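Local coordinates for fusarinine C esterase sidJ (Aspergillus fumigatus, PDB 6GUP), which hydrolyses the ester bonds of the fungal siderophore fusarinine C, releasing fusarinine and iron, but does not act on triacetylfusarinine C, at residues 116-127 against 157-168; 277-288 against 316-327. All coordinates share one frame; numbering follows the deposited sequence.

Contact 1 of 2, residues 116-127 against 157-168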
loop_
_atom_site.group_PDB
_atom_site.type_symbol
_atom_site.label_atom_id
_atom_site.label_comp_id
_atom_site.label_asym_id
_atom_site.label_seq_id
_atom_site.Cartn_x
_atom_site.Cartn_y
_atom_site.Cartn_z
ATOM N N LYS A 116 12.038 -1.499 -24.332
ATOM C CA LYS A 116 12.073 -2.872 -23.844
ATOM C C LYS A 116 11.572 -2.902 -22.412
ATOM O O LYS A 116 11.809 -1.963 -21.646
ATOM C CB LYS A 116 13.491 -3.438 -23.920
ATOM C CG LYS A 116 13.975 -3.630 -25.347
ATOM C CD LYS A 116 15.144 -4.595 -25.432
ATOM C CE LYS A 116 15.582 -4.797 -26.874
ATOM N NZ LYS A 116 14.650 -5.664 -27.648
ATOM N N ILE A 117 10.872 -3.980 -22.065
ATOM C CA ILE A 117 10.297 -4.142 -20.735
ATOM C C ILE A 117 10.757 -5.458 -20.118
ATOM O O ILE A 117 10.660 -6.512 -20.745
ATOM C CB ILE A 117 8.750 -4.160 -20.735
ATOM C CG1 ILE A 117 8.135 -3.174 -21.754
ATOM C CG2 ILE A 117 8.250 -3.903 -19.321
ATOM C CD1 ILE A 117 7.894 -1.764 -21.249
ATOM N N VAL A 118 11.223 -5.379 -18.874
ATOM C CA VAL A 118 11.649 -6.541 -18.102
ATOM C C VAL A 118 10.865 -6.545 -16.794
ATOM O O VAL A 118 10.755 -5.510 -16.133
ATOM C CB VAL A 118 13.163 -6.489 -17.811
ATOM C CG1 VAL A 118 13.597 -7.650 -16.919
ATOM C CG2 VAL A 118 13.951 -6.498 -19.114
ATOM N N LEU A 119 10.322 -7.706 -16.433
ATOM C CA LEU A 119 9.606 -7.879 -15.172
ATOM C C LEU A 119 10.497 -8.636 -14.192
ATOM O O LEU A 119 10.891 -9.770 -14.459
ATOM C CB LEU A 119 8.302 -8.644 -15.402
ATOM C CG LEU A 119 7.320 -8.704 -14.228
ATOM C CD1 LEU A 119 6.724 -7.334 -13.932
ATOM C CD2 LEU A 119 6.217 -9.710 -14.513
ATOM N N MET A 120 10.818 -7.997 -13.068
ATOM C CA MET A 120 11.636 -8.609 -12.024
ATOM C C MET A 120 10.785 -8.892 -10.790
ATOM O O MET A 120 10.051 -8.019 -10.327
ATOM C CB MET A 120 12.803 -7.696 -11.658
ATOM C CG MET A 120 13.762 -8.296 -10.642
ATOM S SD MET A 120 15.347 -7.444 -10.598
ATOM C CE MET A 120 16.209 -8.429 -9.380
ATOM N N GLY A 121 10.894 -10.115 -10.272
ATOM C CA GLY A 121 10.210 -10.529 -9.048
ATOM C C GLY A 121 11.204 -10.717 -7.918
ATOM O O GLY A 121 12.279 -11.290 -8.118
ATOM N N HIS A 122 10.840 -10.230 -6.732
ATOM C CA HIS A 122 11.665 -10.338 -5.530
ATOM C C HIS A 122 10.880 -11.105 -4.478
ATOM O O HIS A 122 9.732 -10.758 -4.188
ATOM C CB HIS A 122 12.042 -8.939 -5.033
ATOM C CG HIS A 122 12.432 -8.876 -3.588
ATOM N ND1 HIS A 122 13.705 -9.162 -3.144
ATOM C CD2 HIS A 122 11.719 -8.538 -2.487
ATOM C CE1 HIS A 122 13.756 -9.016 -1.832
ATOM N NE2 HIS A 122 12.564 -8.638 -1.409
ATOM N N SER A 123 11.506 -12.141 -3.917
ATOM C CA SER A 123 10.879 -13.022 -2.930
ATOM C C SER A 123 9.572 -13.616 -3.498
ATOM O O SER A 123 9.603 -14.224 -4.571
ATOM C CB SER A 123 10.695 -12.290 -1.591
ATOM O OG SER A 123 10.113 -13.141 -0.620
ATOM N N THR A 124 8.439 -13.418 -2.818
ATOM C CA THR A 124 7.146 -13.927 -3.289
ATOM C C THR A 124 6.569 -13.160 -4.493
ATOM O O THR A 124 5.585 -13.602 -5.084
ATOM C CB THR A 124 6.103 -13.942 -2.153
ATOM O OG1 THR A 124 5.989 -12.632 -1.586
ATOM C CG2 THR A 124 6.514 -14.931 -1.069
ATOM N N GLY A 125 7.173 -12.025 -4.852
ATOM C CA GLY A 125 6.890 -11.356 -6.124
ATOM C C GLY A 125 7.262 -12.184 -7.348
ATOM O O GLY A 125 6.729 -11.956 -8.433
ATOM N N SER A 126 8.187 -13.134 -7.176
ATOM C CA SER A 126 8.522 -14.117 -8.215
ATOM C C SER A 126 7.348 -15.014 -8.622
ATOM O O SER A 126 7.298 -15.477 -9.764
ATOM C CB SER A 126 9.691 -14.993 -7.760
ATOM O OG SER A 126 10.845 -14.210 -7.507
ATOM N N GLN A 127 6.421 -15.265 -7.695
ATOM C CA GLN A 127 5.179 -15.984 -8.005
ATOM C C GLN A 127 4.384 -15.243 -9.076
ATOM O O GLN A 127 3.902 -15.858 -10.025
ATOM C CB GLN A 127 4.296 -16.154 -6.763
ATOM C CG GLN A 127 4.874 -17.040 -5.668
ATOM C CD GLN A 127 4.089 -16.956 -4.370
ATOM O OE1 GLN A 127 2.905 -16.611 -4.362
ATOM N NE2 GLN A 127 4.747 -17.271 -3.262
ATOM N N LEU A 157 6.751 -9.934 -22.502
ATOM C CA LEU A 157 7.903 -9.298 -21.874
ATOM C C LEU A 157 9.162 -9.559 -22.696
ATOM O O LEU A 157 9.310 -10.628 -23.294
ATOM C CB LEU A 157 8.096 -9.841 -20.456
ATOM C CG LEU A 157 6.869 -9.841 -19.539
ATOM C CD1 LEU A 157 7.192 -10.558 -18.240
ATOM C CD2 LEU A 157 6.384 -8.427 -19.261
ATOM N N ASP A 158 10.063 -8.579 -22.717
ATOM C CA ASP A 158 11.384 -8.740 -23.336
ATOM C C ASP A 158 12.362 -9.459 -22.402
ATOM O O ASP A 158 13.416 -9.919 -22.842
ATOM C CB ASP A 158 11.957 -7.384 -23.747
ATOM C CG ASP A 158 11.096 -6.680 -24.775
ATOM O OD1 ASP A 158 11.129 -7.079 -25.956
ATOM O OD2 ASP A 158 10.381 -5.730 -24.396
ATOM N N GLY A 159 12.019 -9.537 -21.117
ATOM C CA GLY A 159 12.817 -10.267 -20.139
ATOM C C GLY A 159 12.040 -10.560 -18.870
ATOM O O GLY A 159 11.013 -9.931 -18.600
ATOM N N ALA A 160 12.532 -11.526 -18.098
ATOM C CA ALA A 160 11.933 -11.879 -16.813
ATOM C C ALA A 160 13.007 -12.347 -15.835
ATOM O O ALA A 160 13.828 -13.199 -16.172
ATOM C CB ALA A 160 10.877 -12.956 -17.000
ATOM N N ILE A 161 13.002 -11.770 -14.634
ATOM C CA ILE A 161 13.962 -12.118 -13.584
ATOM C C ILE A 161 13.188 -12.533 -12.330
ATOM O O ILE A 161 12.186 -11.908 -11.981
ATOM C CB ILE A 161 14.917 -10.940 -13.256
ATOM C CG1 ILE A 161 15.669 -10.476 -14.514
ATOM C CG2 ILE A 161 15.925 -11.341 -12.179
ATOM C CD1 ILE A 161 16.331 -9.121 -14.379
ATOM N N MET A 162 13.656 -13.591 -11.667
ATOM C CA MET A 162 13.110 -14.023 -10.379
ATOM C C MET A 162 14.245 -14.112 -9.365
ATOM O O MET A 162 15.150 -14.935 -9.511
ATOM C CB MET A 162 12.408 -15.378 -10.509
ATOM C CG MET A 162 11.286 -15.398 -11.536
ATOM S SD MET A 162 10.110 -16.749 -11.300
ATOM C CE MET A 162 11.078 -18.165 -11.805
ATOM N N GLN A 163 14.198 -13.253 -8.350
ATOM C CA GLN A 163 15.232 -13.187 -7.319
ATOM C C GLN A 163 14.736 -13.881 -6.055
ATOM O O GLN A 163 13.721 -13.479 -5.482
ATOM C CB GLN A 163 15.588 -11.727 -7.032
ATOM C CG GLN A 163 16.780 -11.530 -6.102
ATOM C CD GLN A 163 16.415 -11.539 -4.625
ATOM O OE1 GLN A 163 15.412 -10.958 -4.216
ATOM N NE2 GLN A 163 17.239 -12.194 -3.817
ATOM N N ALA A 164 15.463 -14.917 -5.631
ATOM C CA ALA A 164 15.103 -15.739 -4.473
ATOM C C ALA A 164 13.650 -16.258 -4.501
ATOM O O ALA A 164 12.889 -16.021 -3.556
ATOM C CB ALA A 164 15.387 -14.976 -3.181
ATOM N N PRO A 165 13.258 -16.954 -5.593
ATOM C CA PRO A 165 11.942 -17.603 -5.608
ATOM C C PRO A 165 11.947 -18.820 -4.685
ATOM O O PRO A 165 12.515 -19.861 -5.025
ATOM C CB PRO A 165 11.757 -18.004 -7.075
ATOM C CG PRO A 165 13.137 -18.151 -7.603
ATOM C CD PRO A 165 13.986 -17.163 -6.860
ATOM N N VAL A 166 11.319 -18.665 -3.522
ATOM C CA VAL A 166 11.423 -19.619 -2.423
ATOM C C VAL A 166 10.025 -20.086 -2.022
ATOM O O VAL A 166 9.089 -19.286 -1.957
ATOM C CB VAL A 166 12.159 -18.968 -1.226
ATOM C CG1 VAL A 166 12.013 -19.783 0.055
ATOM C CG2 VAL A 166 13.633 -18.779 -1.565
ATOM N N SER A 167 9.901 -21.385 -1.757
ATOM C CA SER A 167 8.646 -21.973 -1.291
ATOM C C SER A 167 8.360 -21.554 0.151
ATOM O O SER A 167 9.161 -21.828 1.049
ATOM C CB SER A 167 8.697 -23.503 -1.388
ATOM O OG SER A 167 7.603 -24.105 -0.715
ATOM N N ASP A 168 7.226 -20.883 0.356
ATOM C CA ASP A 168 6.749 -20.542 1.703
ATOM C C ASP A 168 6.439 -21.797 2.512
ATOM O O ASP A 168 6.716 -21.848 3.711
ATOM C CB ASP A 168 5.495 -19.659 1.642
ATOM C CG ASP A 168 5.790 -18.241 1.184
ATOM O OD1 ASP A 168 6.762 -17.631 1.679
ATOM O OD2 ASP A 168 5.032 -17.724 0.336
HETATM O O HOH W 1 13.352 -8.239 -27.050
#

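Contact 2 of 2, residues 277-288 against 316-327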
loop_
_atom_site.group_PDB
_atom_site.type_symbol
_atom_site.label_atom_id
_atom_site.label_comp_id
_atom_site.label_asym_id
_atom_site.label_seq_id
_atom_site.Cartn_x
_atom_site.Cartn_y
_atom_site.Cartn_z
ATOM N N LYS A 277 14.780 -13.992 -22.190
ATOM C CA LYS A 277 15.319 -14.999 -21.273
ATOM C C LYS A 277 14.702 -14.915 -19.878
ATOM O O LYS A 277 14.330 -13.832 -19.424
ATOM C CB LYS A 277 16.843 -14.856 -21.162
ATOM C CG LYS A 277 17.583 -14.740 -22.493
ATOM C CD LYS A 277 17.589 -16.048 -23.273
ATOM C CE LYS A 277 18.823 -16.879 -22.969
ATOM N NZ LYS A 277 18.612 -18.318 -23.279
ATOM N N LEU A 278 14.592 -16.068 -19.214
ATOM C CA LEU A 278 14.228 -16.139 -17.797
ATOM C C LEU A 278 15.492 -16.353 -16.973
ATOM O O LEU A 278 16.122 -17.411 -17.075
ATOM C CB LEU A 278 13.240 -17.283 -17.536
ATOM C CG LEU A 278 12.872 -17.557 -16.068
ATOM C CD1 LEU A 278 12.174 -16.359 -15.434
ATOM C CD2 LEU A 278 12.008 -18.801 -15.955
ATOM N N MET A 279 15.861 -15.359 -16.163
ATOM C CA MET A 279 16.994 -15.488 -15.243
ATOM C C MET A 279 16.514 -15.657 -13.803
ATOM O O MET A 279 15.809 -14.798 -13.276
ATOM C CB MET A 279 17.933 -14.283 -15.337
ATOM C CG MET A 279 19.239 -14.484 -14.577
ATOM S SD MET A 279 20.503 -13.252 -14.935
ATOM C CE MET A 279 19.764 -11.796 -14.199
ATOM N N VAL A 280 16.901 -16.769 -13.180
ATOM C CA VAL A 280 16.635 -17.021 -11.764
ATOM C C VAL A 280 17.918 -16.783 -10.964
ATOM O O VAL A 280 18.968 -17.337 -11.291
ATOM C CB VAL A 280 16.120 -18.460 -11.537
ATOM C CG1 VAL A 280 15.884 -18.736 -10.056
ATOM C CG2 VAL A 280 14.834 -18.685 -12.320
ATOM N N LEU A 281 17.819 -15.957 -9.924
ATOM C CA LEU A 281 18.944 -15.654 -9.038
ATOM C C LEU A 281 18.660 -16.176 -7.634
ATOM O O LEU A 281 17.995 -15.509 -6.836
ATOM C CB LEU A 281 19.205 -14.144 -8.999
ATOM C CG LEU A 281 19.559 -13.454 -10.317
ATOM C CD1 LEU A 281 19.668 -11.953 -10.103
ATOM C CD2 LEU A 281 20.850 -13.999 -10.910
ATOM N N PHE A 282 19.151 -17.380 -7.344
ATOM C CA PHE A 282 19.071 -17.939 -5.992
ATOM C C PHE A 282 20.078 -17.277 -5.066
ATOM O O PHE A 282 21.110 -16.773 -5.509
ATOM C CB PHE A 282 19.339 -19.456 -5.973
ATOM C CG PHE A 282 18.125 -20.328 -6.198
ATOM C CD1 PHE A 282 16.810 -19.858 -6.071
ATOM C CD2 PHE A 282 18.313 -21.675 -6.490
ATOM C CE1 PHE A 282 15.732 -20.705 -6.270
ATOM C CE2 PHE A 282 17.234 -22.523 -6.685
ATOM C CZ PHE A 282 15.944 -22.037 -6.577
ATOM N N SER A 283 19.767 -17.315 -3.774
ATOM C CA SER A 283 20.663 -16.835 -2.733
ATOM C C SER A 283 21.373 -18.044 -2.119
ATOM O O SER A 283 20.721 -18.979 -1.653
ATOM C CB SER A 283 19.873 -16.050 -1.688
ATOM O OG SER A 283 19.458 -14.800 -2.210
ATOM N N GLY A 284 22.706 -18.031 -2.152
ATOM C CA GLY A 284 23.520 -19.164 -1.699
ATOM C C GLY A 284 23.436 -19.475 -0.218
ATOM O O GLY A 284 23.523 -20.640 0.178
ATOM N N ALA A 285 23.267 -18.435 0.595
ATOM C CA ALA A 285 23.065 -18.577 2.036
ATOM C C ALA A 285 21.629 -18.210 2.422
ATOM O O ALA A 285 21.402 -17.588 3.465
ATOM C CB ALA A 285 24.063 -17.701 2.782
ATOM N N ASP A 286 20.666 -18.599 1.582
ATOM C CA ASP A 286 19.258 -18.299 1.832
ATOM C C ASP A 286 18.802 -19.060 3.071
ATOM O O ASP A 286 18.740 -20.291 3.080
ATOM C CB ASP A 286 18.378 -18.660 0.629
ATOM C CG ASP A 286 17.006 -18.007 0.687
ATOM O OD1 ASP A 286 16.364 -18.037 1.756
ATOM O OD2 ASP A 286 16.561 -17.473 -0.349
ATOM N N GLN A 287 18.492 -18.297 4.114
ATOM C CA GLN A 287 18.070 -18.845 5.400
ATOM C C GLN A 287 16.639 -19.404 5.399
ATOM O O GLN A 287 16.271 -20.121 6.326
ATOM C CB GLN A 287 18.263 -17.810 6.528
ATOM C CG GLN A 287 17.295 -16.622 6.569
ATOM C CD GLN A 287 17.538 -15.561 5.501
ATOM O OE1 GLN A 287 18.472 -15.653 4.702
ATOM N NE2 GLN A 287 16.683 -14.545 5.484
ATOM N N SER A 288 15.839 -19.061 4.384
ATOM C CA SER A 288 14.479 -19.596 4.229
ATOM C C SER A 288 14.425 -20.979 3.573
ATOM O O SER A 288 13.416 -21.669 3.691
ATOM C CB SER A 288 13.614 -18.630 3.413
ATOM O OG SER A 288 13.533 -17.363 4.041
ATOM N N ASP A 316 17.770 -18.605 -19.003
ATOM C CA ASP A 316 19.046 -17.907 -19.075
ATOM C C ASP A 316 20.090 -18.772 -18.384
ATOM O O ASP A 316 19.979 -19.034 -17.184
ATOM C CB ASP A 316 18.966 -16.527 -18.405
ATOM C CG ASP A 316 20.062 -15.581 -18.877
ATOM O OD1 ASP A 316 21.193 -16.037 -19.151
ATOM O OD2 ASP A 316 19.790 -14.370 -18.980
ATOM N N GLU A 317 21.105 -19.202 -19.136
ATOM C CA GLU A 317 22.213 -19.991 -18.580
ATOM C C GLU A 317 22.960 -19.258 -17.455
ATOM O O GLU A 317 23.517 -19.898 -16.564
ATOM C CB GLU A 317 23.194 -20.431 -19.680
ATOM C CG GLU A 317 24.037 -19.318 -20.299
ATOM C CD GLU A 317 25.103 -19.839 -21.250
ATOM O OE1 GLU A 317 26.066 -19.090 -21.520
ATOM O OE2 GLU A 317 24.989 -20.990 -21.725
ATOM N N ASN A 318 22.951 -17.924 -17.501
ATOM C CA ASN A 318 23.518 -17.087 -16.431
ATOM C C ASN A 318 22.731 -17.097 -15.106
ATOM O O ASN A 318 23.151 -16.451 -14.145
ATOM C CB ASN A 318 23.700 -15.639 -16.922
ATOM C CG ASN A 318 24.788 -15.508 -17.978
ATOM O OD1 ASN A 318 25.814 -16.188 -17.923
ATOM N ND2 ASN A 318 24.570 -14.621 -18.942
ATOM N N SER A 319 21.599 -17.802 -15.056
ATOM C CA SER A 319 20.939 -18.134 -13.792
ATOM C C SER A 319 21.870 -18.946 -12.902
ATOM O O SER A 319 22.691 -19.728 -13.392
ATOM C CB SER A 319 19.678 -18.961 -14.040
ATOM O OG SER A 319 18.768 -18.277 -14.878
ATOM N N GLY A 320 21.732 -18.767 -11.595
ATOM C CA GLY A 320 22.589 -19.463 -10.650
ATOM C C GLY A 320 22.327 -19.108 -9.205
ATOM O O GLY A 320 21.266 -18.578 -8.860
ATOM N N ILE A 321 23.321 -19.399 -8.372
ATOM C CA ILE A 321 23.214 -19.288 -6.925
ATOM C C ILE A 321 24.264 -18.278 -6.465
ATOM O O ILE A 321 25.461 -18.565 -6.515
ATOM C CB ILE A 321 23.424 -20.673 -6.267
ATOM C CG1 ILE A 321 22.352 -21.658 -6.762
ATOM C CG2 ILE A 321 23.370 -20.575 -4.748
ATOM C CD1 ILE A 321 22.598 -23.103 -6.388
ATOM N N ILE A 322 23.806 -17.105 -6.017
ATOM C CA ILE A 322 24.698 -16.007 -5.620
ATOM C C ILE A 322 25.464 -16.441 -4.361
ATOM O O ILE A 322 24.828 -16.756 -3.352
ATOM C CB ILE A 322 23.938 -14.686 -5.310
ATOM C CG1 ILE A 322 23.033 -14.230 -6.476
ATOM C CG2 ILE A 322 24.920 -13.571 -4.953
ATOM C CD1 ILE A 322 23.741 -13.843 -7.757
ATOM N N PRO A 323 26.818 -16.474 -4.413
ATOM C CA PRO A 323 27.588 -16.907 -3.233
ATOM C C PRO A 323 27.382 -16.020 -2.000
ATOM O O PRO A 323 27.410 -14.794 -2.114
ATOM C CB PRO A 323 29.049 -16.823 -3.702
ATOM C CG PRO A 323 28.994 -16.849 -5.183
ATOM C CD PRO A 323 27.696 -16.213 -5.571
ATOM N N ASN A 324 27.145 -16.656 -0.850
ATOM C CA ASN A 324 26.999 -15.983 0.456
ATOM C C ASN A 324 25.792 -15.039 0.602
ATOM O O ASN A 324 25.677 -14.354 1.622
ATOM C CB ASN A 324 28.291 -15.229 0.831
ATOM C CG ASN A 324 29.536 -16.088 0.701
ATOM O OD1 ASN A 324 30.521 -15.679 0.085
ATOM N ND2 ASN A 324 29.499 -17.283 1.279
ATOM N N ALA A 325 24.885 -15.017 -0.379
ATOM C CA ALA A 325 23.742 -14.105 -0.347
ATOM C C ALA A 325 22.666 -14.655 0.576
ATOM O O ALA A 325 22.408 -15.856 0.573
ATOM C CB ALA A 325 23.174 -13.896 -1.742
ATOM N N SER A 326 22.044 -13.775 1.354
ATOM C CA SER A 326 20.889 -14.130 2.176
ATOM C C SER A 326 19.646 -13.935 1.312
ATOM O O SER A 326 19.754 -13.517 0.156
ATOM C CB SER A 326 20.830 -13.262 3.437
ATOM O OG SER A 326 20.553 -11.909 3.127
ATOM N N HIS A 327 18.474 -14.237 1.869
ATOM C CA HIS A 327 17.213 -14.164 1.120
ATOM C C HIS A 327 16.953 -12.778 0.528
ATOM O O HIS A 327 16.712 -12.648 -0.674
ATOM C CB HIS A 327 16.035 -14.569 2.010
ATOM C CG HIS A 327 14.725 -14.612 1.285
ATOM N ND1 HIS A 327 14.402 -15.610 0.392
ATOM C CD2 HIS A 327 13.665 -13.770 1.309
ATOM C CE1 HIS A 327 13.196 -15.386 -0.097
ATOM N NE2 HIS A 327 12.726 -14.275 0.444
HETATM O O HOH W 2 21.036 -18.853 -21.857
#

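Contact 1 of 2, residues 116-127 against 157-168
Gln163 OE1 is gripped by two donors: ND1 of His122, 2.7 Å away, and the hydroxyl of Tyr54. The histidine and glutamine side chains run side by side in the same direction, ring and amide planes 23° apart, and ND1 meets the oxygen at the ring edge, in a bent bond tilted from the ring plane. Gln163 gets there by a bend at chi2 (-87°), which turns its amide back toward the neighbouring strand; its NE2 is used as well, on the carbonyl of His327. A glutamine suits this buried place because one flat group both accepts and donates.

The pair ends two parallel strands, 117-122 and 159-163. Gly121 N gives to Ile161 O and Gly121 O takes from Gln163 N, while Ile161 N reaches Leu119 O at 2.9 Å. On the face of His122 and Gln163, the extended Met120 lays CG against Ile161 CB (3.9 Å) and its CE near Gln163 CB; toward the start of the strands Val118 CG1 meets Ile161 CD1. On the opposite face Leu119 CB packs on Leu157 CD1 at 3.6 Å. Apolar chains suit both faces, Leu119 and Leu157 under helix 86-108, Val118 and Ile161 under helix 335-353.

At the strand entrance Asp158 OD2 accepts the N-H of Ile117 (3.0 Å) on its anti side. OD1 pairs with Arg275 and reaches Lys116 NZ through a water.

Past the strand, Ser123 N donates to Gln163 O at 3.0 Å, and Ser126 CB sits on Pro165 CB. Gly121, with no side chain, lets the backbone of Ser126 come close. Ser123 adopts a positive phi of 55° in a type II' turn, its hydroxyl bonded to His327 NE2. Strand, strained turn and helix around Gly121, Ser123 and Gly125 fit the nucleophile elbow of the alpha/beta-hydrolase fold.

Contact 2 of 2, residues 277-288 against 316-327
His327 and Asp286 lie side by side and point the same way, carboxylate and ring planes 65° apart. The ring presents ND1 edge-on, nearly in its own plane, to the syn side of Asp286 OD2 at 2.9 Å, and Ser288 OG stands over one ring face. With chi1 at -163°, Asp286 places its carboxylate beside the ring, while OD1 takes the N-H of Ser288 in an Asx turn. Gln287 crosses His327 at about a right angle, its amide 88° from the ring, and OE1 receives the backbone N of His327 at 3.2 Å.

Ser283 OG gives its proton to Ser326 O at 2.7 Å, a short side chain fitting the close approach. In the strands, Phe282 turns a ring edge to Ile321 CG1. Next to the strand ends, Ile321 CG2 presses on Gly284 CA (3.4 Å); Gly284, having no side chain, accommodates this, and its N-H bonds to Ile322 O. Just before strand 320-322, Ser319 OG accepts from Val280 N and donates to Asp316 O, a double role suited to a hydroxyl.

The ND1 bond orients the imidazole with NE2 toward Ser123, and the carboxylate would polarise the ring, consistent with a Ser-His-Asp charge relay.

How the contacts relate
From the N terminus, contact 1 comes first: strand 117-122 leads into helix 125-134, and the chain returns through 159-163, with 29 residues between its segments. Contact 2 opens later and closes across helix 295-307, a beta-alpha-beta unit that ends the sheet at strand 320-322. The two are in series, neither nested nor crossed. Strands 159-163 and 278-283 are neighbours, so the contacts form one continuous parallel run of four strands; Met162 O and Leu281 N, 2.9 Å apart, probably bond across the seam. Beyond the strand ends, Val166 CG2 packs on Asp286 OD2, and residues from 116-127, 277-288 and 316-327 converge on the presumed catalytic site.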